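Local atomic coordinates of flagellar protein FliL (Vibrio alginolyticus, PDB entry 6AHP), a protein that assists the function of the bacterial flagellar motor, here as its periplasmic core fragment, which is a stomatin-like domain. Residues 82-87 with 99-104; 14-18 with 29-33; 2-6 with 37-41. One frame throughout, in Å; residues are numbered along the deposited sequence.

Interaction 1 of 3, residues 82-87 with 99-104; sequences ASEDIK and IEKVLF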
loop_
_atom_site.group_PDB
_atom_site.type_symbol
_atom_site.label_atom_id
_atom_site.label_comp_id
_atom_site.label_asym_id
_atom_site.label_seq_id
_atom_site.Cartn_x
_atom_site.Cartn_y
_atom_site.Cartn_z
ATOM N N ALA A 82 6.473 2.942 -10.492
ATOM C CA ALA A 82 6.532 3.074 -9.035
ATOM C C ALA A 82 6.707 4.531 -8.600
ATOM O O ALA A 82 5.952 5.023 -7.755
ATOM C CB ALA A 82 7.661 2.213 -8.479
ATOM N N SER A 83 7.697 5.241 -9.170
ATOM C CA SER A 83 7.902 6.648 -8.813
ATOM C C SER A 83 6.665 7.478 -9.135
ATOM O O SER A 83 6.221 8.293 -8.316
ATOM C CB SER A 83 9.130 7.228 -9.542
ATOM O OG SER A 83 10.323 6.650 -9.057
ATOM N N GLU A 84 6.118 7.303 -10.323
ATOM C CA GLU A 84 4.956 8.060 -10.709
ATOM C C GLU A 84 3.741 7.764 -9.827
ATOM O O GLU A 84 3.063 8.645 -9.442
ATOM C CB GLU A 84 4.638 7.934 -12.188
ATOM C CG GLU A 84 5.492 8.788 -13.136
ATOM C CD GLU A 84 5.746 10.241 -12.702
ATOM O OE1 GLU A 84 4.845 11.001 -12.375
ATOM O OE2 GLU A 84 6.890 10.649 -12.716
ATOM N N ASP A 85 3.539 6.525 -9.454
ATOM C CA ASP A 85 2.386 6.209 -8.598
ATOM C C ASP A 85 2.518 6.877 -7.234
ATOM O O ASP A 85 1.530 7.391 -6.701
ATOM C CB ASP A 85 2.215 4.697 -8.431
ATOM C CG ASP A 85 1.653 4.012 -9.702
ATOM O OD1 ASP A 85 1.091 4.704 -10.575
ATOM O OD2 ASP A 85 1.789 2.763 -9.835
ATOM N N ILE A 86 3.740 6.905 -6.663
ATOM C CA ILE A 86 3.955 7.587 -5.376
ATOM C C ILE A 86 3.683 9.080 -5.512
ATOM O O ILE A 86 3.025 9.698 -4.668
ATOM C CB ILE A 86 5.388 7.346 -4.854
ATOM C CG1 ILE A 86 5.581 5.907 -4.395
ATOM C CG2 ILE A 86 5.730 8.334 -3.693
ATOM C CD1 ILE A 86 7.062 5.471 -4.342
ATOM N N LYS A 87 4.225 9.692 -6.557
ATOM C CA LYS A 87 4.027 11.121 -6.722
ATOM C C LYS A 87 2.542 11.441 -6.871
ATOM O O LYS A 87 2.036 12.383 -6.244
ATOM C CB LYS A 87 4.826 11.611 -7.923
ATOM C CG LYS A 87 6.319 11.734 -7.676
ATOM C CD LYS A 87 7.056 12.115 -8.982
ATOM C CE LYS A 87 8.553 11.910 -8.812
ATOM N NZ LYS A 87 9.277 12.192 -10.089
ATOM N N ILE A 99 8.713 13.208 -3.492
ATOM C CA ILE A 99 9.925 12.559 -3.851
ATOM C C ILE A 99 10.452 12.891 -5.213
ATOM O O ILE A 99 9.759 13.370 -6.008
ATOM C CB ILE A 99 9.808 11.017 -3.764
ATOM C CG1 ILE A 99 8.826 10.477 -4.778
ATOM C CG2 ILE A 99 9.387 10.594 -2.420
ATOM C CD1 ILE A 99 8.962 9.012 -5.073
ATOM N N GLU A 100 11.722 12.671 -5.407
ATOM C CA GLU A 100 12.405 12.672 -6.689
ATOM C C GLU A 100 12.110 11.408 -7.487
ATOM O O GLU A 100 11.770 11.486 -8.668
ATOM C CB GLU A 100 13.915 12.816 -6.479
ATOM C CG GLU A 100 14.301 14.173 -5.960
ATOM C CD GLU A 100 14.460 15.208 -7.077
ATOM O OE1 GLU A 100 13.594 16.127 -7.166
ATOM O OE2 GLU A 100 15.448 15.088 -7.855
ATOM N N LYS A 101 12.464 10.290 -6.848
ATOM C CA LYS A 101 12.316 8.986 -7.477
ATOM C C LYS A 101 12.535 7.944 -6.396
ATOM O O LYS A 101 13.094 8.239 -5.338
ATOM C CB LYS A 101 13.318 8.795 -8.637
ATOM C CG LYS A 101 14.767 9.163 -8.249
ATOM C CD LYS A 101 15.817 8.509 -9.140
ATOM C CE LYS A 101 16.156 9.353 -10.344
ATOM N NZ LYS A 101 16.585 10.755 -10.031
ATOM N N VAL A 102 12.055 6.721 -6.652
ATOM C CA VAL A 102 12.365 5.617 -5.754
ATOM C C VAL A 102 13.532 4.849 -6.374
ATOM O O VAL A 102 13.705 4.799 -7.593
ATOM C CB VAL A 102 11.133 4.707 -5.472
ATOM C CG1 VAL A 102 10.500 4.258 -6.715
ATOM C CG2 VAL A 102 11.509 3.489 -4.621
ATOM N N LEU A 103 14.350 4.282 -5.511
ATOM C CA LEU A 103 15.566 3.560 -5.858
ATOM C C LEU A 103 15.372 2.110 -5.440
ATOM O O LEU A 103 14.897 1.853 -4.331
ATOM C CB LEU A 103 16.785 4.151 -5.119
ATOM C CG LEU A 103 17.125 5.623 -5.279
ATOM C CD1 LEU A 103 18.348 6.006 -4.414
ATOM C CD2 LEU A 103 17.382 5.900 -6.729
ATOM N N PHE A 104 15.706 1.177 -6.339
ATOM C CA PHE A 104 15.734 -0.248 -6.030
ATOM C C PHE A 104 17.205 -0.634 -5.841
ATOM O O PHE A 104 17.996 -0.590 -6.791
ATOM C CB PHE A 104 15.093 -1.081 -7.149
ATOM C CG PHE A 104 13.637 -0.722 -7.461
ATOM C CD1 PHE A 104 12.886 0.059 -6.610
ATOM C CD2 PHE A 104 13.022 -1.225 -8.605
ATOM C CE1 PHE A 104 11.556 0.373 -6.896
ATOM C CE2 PHE A 104 11.680 -0.915 -8.912
ATOM C CZ PHE A 104 10.955 -0.112 -8.062
#
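Ser83 and Lys101 bring the two backbones nearest, where helix 82-87 runs across strand 101-104 at 140° between chain directions, with the axes 7.4 Å apart at closest approach. The polar link at this point is made by Ser83. Its OG accepts the backbone N-H of Val102, with N to OG 3.0 Å and a nearly straight N-H...O angle of 169°. The hydroxyl lies anti to the carbonyl carbon of Ser83 (chi1 -69°), and this turns it to the strand. Val102 CG1 lies alongside the same oxygen.

Next to the serine the contact is apolar. Ile86 and Ile99 meet at about a right angle, with Ile86 CG2 3.6 Å from Ile99 CD1. Ala82 CB touches both Val102 CG1 and the edge of the Phe104 ring, with Phe104 CZ 4.1 Å away. Leu57 of helix 50-62 also packs on Ala82 and Ile86.

Lys87 reaches over residues 99-100. Its chain is extended beyond CG and passes Ile99, and NZ bonds Glu100 O at 3.0 Å, from above the carbonyl plane. The carboxylate of Glu100 turns the other way, to Arg38. Glu100 and Lys101 both face Met36 and form a classic beta bulge.

The chemistry is thus divided. Methyl and methylene groups fill the buried side. At Glu100 and Val102, one helix hydroxyl takes up a main-chain N-H and one lysine ammonium takes up a carbonyl, so Val102 N and Glu100 O each find a partner on a helix side chain.

Interaction 2 of 3, residues 14-18 with 29-33; sequences QAFVF and VQIKA
Phe16 and Ile31 are paired in an antiparallel beta hairpin, built from strands 7-21 and 26-38 of the three-stranded sheet. The local strand directions differ by 159°. Phe16 with Ile31 and Phe18 with Val29 are hydrogen-bonded pairs; Val17 with Gln30, between them, is a non-hydrogen-bonded pair.

Four backbone hydrogen bonds tie the strands. Phe16 N to Ile31 O measures 2.6 Å and Ile31 N to Phe16 O 2.8 Å. The second pair is Phe18 N to Val29 O at 3.1 Å and Val29 N to Phe18 O at 2.9 Å. Weaker CA-H...O contacts fill the gap between the pairs: the CA of Gln30 points to Phe16 O and the CA of Val17 to Val29 O. Lys32 sends its ammonium to Asn11, and Gln30 and Lys32 also bond strand 101-109 through their backbones.

Apolar contacts differ on the two faces. The face with Phe16, Phe18, Val29 and Ile31 is buried against helix 50-62. Leu57 meets Phe16 there, and Phe61 lies nearly parallel to the Phe18 ring and also touches Ile31. On the face with Val17 and Gln30 the cover is thinner. The extended Gln30 chain crosses Val17 at a slant, its CG 3.3 Å from Val17 CG2, a tight approach, and its amide carbon reaches Ala15 CB.

The aromatic contact is a CH-pi one. Phe18 CG sits between the backbone N and the carbonyl carbon (chi1 58°), which swings the ring across to the neighbouring strand. Val29 CB then lies over one ring face, offset toward the rim, 3.8 Å from the centroid, while Ile31 CD1 abuts the ring edge in plane, 3.6 Å from Phe18 CE1.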
loop_
_atom_site.group_PDB
_atom_site.type_symbol
_atom_site.label_atom_id
_atom_site.label_comp_id
_atom_site.label_asym_id
_atom_site.label_seq_id
_atom_site.Cartn_x
_atom_site.Cartn_y
_atom_site.Cartn_z
ATOM N N GLN A 14 11.858 -2.146 5.318
ATOM C CA GLN A 14 11.292 -3.466 5.057
ATOM C C GLN A 14 11.228 -3.733 3.557
ATOM O O GLN A 14 10.548 -3.007 2.817
ATOM C CB GLN A 14 9.902 -3.584 5.679
ATOM C CG GLN A 14 9.200 -4.908 5.391
ATOM C CD GLN A 14 9.731 -6.057 6.237
ATOM O OE1 GLN A 14 10.878 -6.494 6.076
ATOM N NE2 GLN A 14 8.901 -6.546 7.149
ATOM N N ALA A 15 11.908 -4.789 3.118
ATOM C CA ALA A 15 11.870 -5.184 1.714
ATOM C C ALA A 15 10.456 -5.564 1.289
ATOM O O ALA A 15 9.666 -6.092 2.074
ATOM C CB ALA A 15 12.807 -6.360 1.458
ATOM N N PHE A 16 10.139 -5.288 0.025
ATOM C CA PHE A 16 8.856 -5.682 -0.542
ATOM C C PHE A 16 8.945 -7.114 -1.053
ATOM O O PHE A 16 9.808 -7.438 -1.885
ATOM C CB PHE A 16 8.436 -4.718 -1.651
ATOM C CG PHE A 16 8.193 -3.345 -1.141
ATOM C CD1 PHE A 16 6.938 -2.972 -0.704
ATOM C CD2 PHE A 16 9.247 -2.459 -0.996
ATOM C CE1 PHE A 16 6.717 -1.695 -0.177
ATOM C CE2 PHE A 16 9.050 -1.189 -0.468
ATOM C CZ PHE A 16 7.777 -0.802 -0.058
ATOM N N VAL A 17 8.057 -7.964 -0.544
ATOM C CA VAL A 17 7.916 -9.349 -0.984
ATOM C C VAL A 17 6.493 -9.531 -1.496
ATOM O O VAL A 17 5.525 -9.252 -0.775
ATOM C CB VAL A 17 8.203 -10.340 0.153
ATOM C CG1 VAL A 17 7.952 -11.765 -0.325
ATOM C CG2 VAL A 17 9.606 -10.136 0.690
ATOM N N PHE A 18 6.363 -9.995 -2.735
ATOM C CA PHE A 18 5.054 -10.131 -3.351
ATOM C C PHE A 18 5.126 -11.222 -4.405
ATOM O O PHE A 18 6.187 -11.484 -4.979
ATOM C CB PHE A 18 4.590 -8.814 -3.981
ATOM C CG PHE A 18 5.537 -8.287 -5.006
ATOM C CD1 PHE A 18 6.677 -7.601 -4.623
ATOM C CD2 PHE A 18 5.303 -8.502 -6.351
ATOM C CE1 PHE A 18 7.553 -7.137 -5.552
ATOM C CE2 PHE A 18 6.186 -8.038 -7.294
ATOM C CZ PHE A 18 7.320 -7.348 -6.887
ATOM N N VAL A 29 8.923 -12.402 -5.559
ATOM C CA VAL A 29 9.836 -11.301 -5.835
ATOM C C VAL A 29 10.177 -10.623 -4.515
ATOM O O VAL A 29 9.314 -10.461 -3.640
ATOM C CB VAL A 29 9.215 -10.286 -6.823
ATOM C CG1 VAL A 29 10.259 -9.324 -7.356
ATOM C CG2 VAL A 29 8.500 -11.010 -7.955
ATOM N N GLN A 30 11.443 -10.257 -4.363
ATOM C CA GLN A 30 11.877 -9.358 -3.303
ATOM C C GLN A 30 12.508 -8.118 -3.928
ATOM O O GLN A 30 13.367 -8.228 -4.814
ATOM C CB GLN A 30 12.859 -10.041 -2.338
ATOM C CG GLN A 30 12.528 -9.750 -0.873
ATOM C CD GLN A 30 13.637 -10.111 0.109
ATOM O OE1 GLN A 30 14.814 -9.836 -0.142
ATOM N NE2 GLN A 30 13.260 -10.695 1.250
ATOM N N ILE A 31 12.049 -6.943 -3.492
ATOM C CA ILE A 31 12.560 -5.635 -3.878
ATOM C C ILE A 31 12.914 -4.877 -2.607
ATOM O O ILE A 31 12.107 -4.806 -1.676
ATOM C CB ILE A 31 11.544 -4.844 -4.723
ATOM C CG1 ILE A 31 11.614 -5.282 -6.175
ATOM C CG2 ILE A 31 11.817 -3.343 -4.634
ATOM C CD1 ILE A 31 10.296 -5.290 -6.871
ATOM N N LYS A 32 14.143 -4.384 -2.481
ATOM C CA LYS A 32 14.525 -3.436 -1.438
ATOM C C LYS A 32 14.609 -2.048 -2.065
ATOM O O LYS A 32 15.144 -1.893 -3.169
ATOM C CB LYS A 32 15.871 -3.824 -0.807
ATOM C CG LYS A 32 16.388 -2.871 0.254
ATOM C CD LYS A 32 15.602 -2.958 1.543
ATOM C CE LYS A 32 16.235 -2.071 2.599
ATOM N NZ LYS A 32 16.466 -0.670 2.085
ATOM N N ALA A 33 14.065 -1.046 -1.373
ATOM C CA ALA A 33 13.868 0.269 -1.976
ATOM C C ALA A 33 14.201 1.391 -1.001
ATOM O O ALA A 33 14.136 1.231 0.221
ATOM C CB ALA A 33 12.420 0.444 -2.464
#

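Interaction 3 of 3, residues 2-6 with 37-41; sequences SDASP and VRGAE
Arg38 lies along the N-terminal loop, its guanidinium meeting the loop through the carbonyls of Asp3 and Ser5. The two carbonyls meet the flat group differently. Ser5 O is at the edge, in the guanidinium plane, and accepts a hydrogen bond from Arg38 NH1 at 3.2 Å with an N-H...O angle of 152°. Asp3 O lies over one face, offset toward the rim. It is 3.2 Å from Arg38 NE, but the angle is too poor for a hydrogen bond. An electrostatic attraction between this carbonyl and the positive group is still likely.

The arginine chain is extended from CG to NE, which carries the guanidinium beyond Ser5 to Asp3. On the way CD passes Asp3 O. NE makes its salt bridge with Glu100, so the guanidinium is held both from the loop and by Glu100.

Ser5 lies across the root of the arginine. Its OG is 3.8 Å from Arg38 CB. The same OG turns back to Ser2 O within the loop, but the 2.5 Å from Ser5 OG to Ser2 O is doubtful in detail, as Ser2 is poorly ordered. Ser5 CB faces the CA of Gly39. Beside it the backbones join directly: Gly39 N donates to Pro6 O at 3.0 Å, and Arg38 CA lies near the same oxygen.

Gly39 has a positive phi (99°), where a side chain would jam against the preceding carbonyl. It is the N-cap residue of helix 40-48. The contact is a strand-to-helix junction at the surface, with a glycine N-cap at the corner and the N-terminal loop laid against the end of strand 26-38.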
loop_
_atom_site.group_PDB
_atom_site.type_symbol
_atom_site.label_atom_id
_atom_site.label_comp_id
_atom_site.label_asym_id
_atom_site.label_seq_id
_atom_site.Cartn_x
_atom_site.Cartn_y
_atom_site.Cartn_z
ATOM N N SER A 2 15.213 25.285 -6.270
ATOM C CA SER A 2 14.256 24.277 -5.747
ATOM C C SER A 2 14.659 22.842 -5.961
ATOM O O SER A 2 14.733 22.034 -5.052
ATOM C CB SER A 2 12.812 24.504 -6.176
ATOM O OG SER A 2 11.971 23.854 -5.236
ATOM N N ASP A 3 15.071 22.555 -7.178
ATOM C CA ASP A 3 15.570 21.258 -7.532
ATOM C C ASP A 3 17.098 21.189 -7.328
ATOM O O ASP A 3 17.731 20.256 -7.723
ATOM C CB ASP A 3 15.078 20.838 -8.907
ATOM C CG ASP A 3 13.804 20.024 -8.833
ATOM O OD1 ASP A 3 13.282 19.917 -7.727
ATOM O OD2 ASP A 3 13.311 19.514 -9.848
ATOM N N ALA A 4 17.657 22.264 -6.791
ATOM C CA ALA A 4 18.983 22.473 -6.361
ATOM C C ALA A 4 19.044 22.379 -4.826
ATOM O O ALA A 4 20.060 22.663 -4.271
ATOM C CB ALA A 4 19.441 23.824 -6.838
ATOM N N SER A 5 17.961 22.080 -4.121
ATOM C CA SER A 5 18.142 21.842 -2.699
ATOM C C SER A 5 18.777 20.469 -2.486
ATOM O O SER A 5 18.642 19.578 -3.329
ATOM C CB SER A 5 16.802 21.951 -1.972
ATOM O OG SER A 5 15.731 21.494 -2.776
ATOM N N PRO A 6 19.417 20.255 -1.368
ATOM C CA PRO A 6 20.309 19.085 -1.272
ATOM C C PRO A 6 19.584 17.736 -1.245
ATOM O O PRO A 6 18.574 17.548 -0.556
ATOM C CB PRO A 6 21.069 19.328 0.041
ATOM C CG PRO A 6 20.156 20.181 0.839
ATOM C CD PRO A 6 19.473 21.081 -0.149
ATOM N N VAL A 37 15.011 12.228 -2.282
ATOM C CA VAL A 37 14.258 13.457 -2.099
ATOM C C VAL A 37 15.249 14.615 -2.150
ATOM O O VAL A 37 16.456 14.434 -1.973
ATOM C CB VAL A 37 13.474 13.489 -0.755
ATOM C CG1 VAL A 37 12.625 12.180 -0.533
ATOM C CG2 VAL A 37 14.443 13.683 0.402
ATOM N N ARG A 38 14.715 15.820 -2.354
ATOM C CA ARG A 38 15.491 17.053 -2.267
ATOM C C ARG A 38 14.888 17.970 -1.214
ATOM O O ARG A 38 13.733 18.384 -1.338
ATOM C CB ARG A 38 15.559 17.752 -3.626
ATOM C CG ARG A 38 16.572 17.093 -4.598
ATOM C CD ARG A 38 16.626 17.841 -5.930
ATOM N NE ARG A 38 17.466 17.132 -6.888
ATOM C CZ ARG A 38 18.791 17.233 -6.916
ATOM N NH1 ARG A 38 19.403 18.015 -6.025
ATOM N NH2 ARG A 38 19.501 16.551 -7.822
ATOM N N GLY A 39 15.660 18.263 -0.182
ATOM C CA GLY A 39 15.346 19.276 0.799
ATOM C C GLY A 39 14.743 18.693 2.067
ATOM O O GLY A 39 14.140 17.605 2.081
ATOM N N ALA A 40 14.872 19.469 3.149
ATOM C CA ALA A 40 14.432 18.994 4.460
ATOM C C ALA A 40 12.915 18.811 4.515
ATOM O O ALA A 40 12.430 17.902 5.198
ATOM C CB ALA A 40 14.882 19.959 5.566
ATOM N N GLU A 41 12.152 19.680 3.846
ATOM C CA GLU A 41 10.696 19.590 3.967
ATOM C C GLU A 41 10.161 18.373 3.217
ATOM O O GLU A 41 9.246 17.687 3.699
ATOM C CB GLU A 41 10.008 20.849 3.456
ATOM C CG GLU A 41 8.483 20.813 3.790
ATOM C CD GLU A 41 7.599 21.698 2.917
ATOM O OE1 GLU A 41 8.107 22.675 2.318
ATOM O OE2 GLU A 41 6.379 21.406 2.838
#

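In the fold
Interactions 1 and 2 are partly buried, while interaction 3 is a surface contact, its centre about 19 Å from the chain centre. All three reach the same antiparallel sheet. Strand 26-38 serves both interaction 2 and interaction 3, whose centres lie about 27 Å apart on opposite sides of the chain centre. Interaction 1 adds helix 72-94 to strand 101-109, and Val102 packs on Ala33 where it meets interaction 2. It meets interaction 3 through the Glu100-Arg38 salt bridge and through packing on Val37. The chemistry follows position: ladder bonds and aromatic packing in the hairpin, mixed apolar and polar contacts between helix and strand, and carbonyl-to-donor bonds and a charged side chain at the N-terminal end.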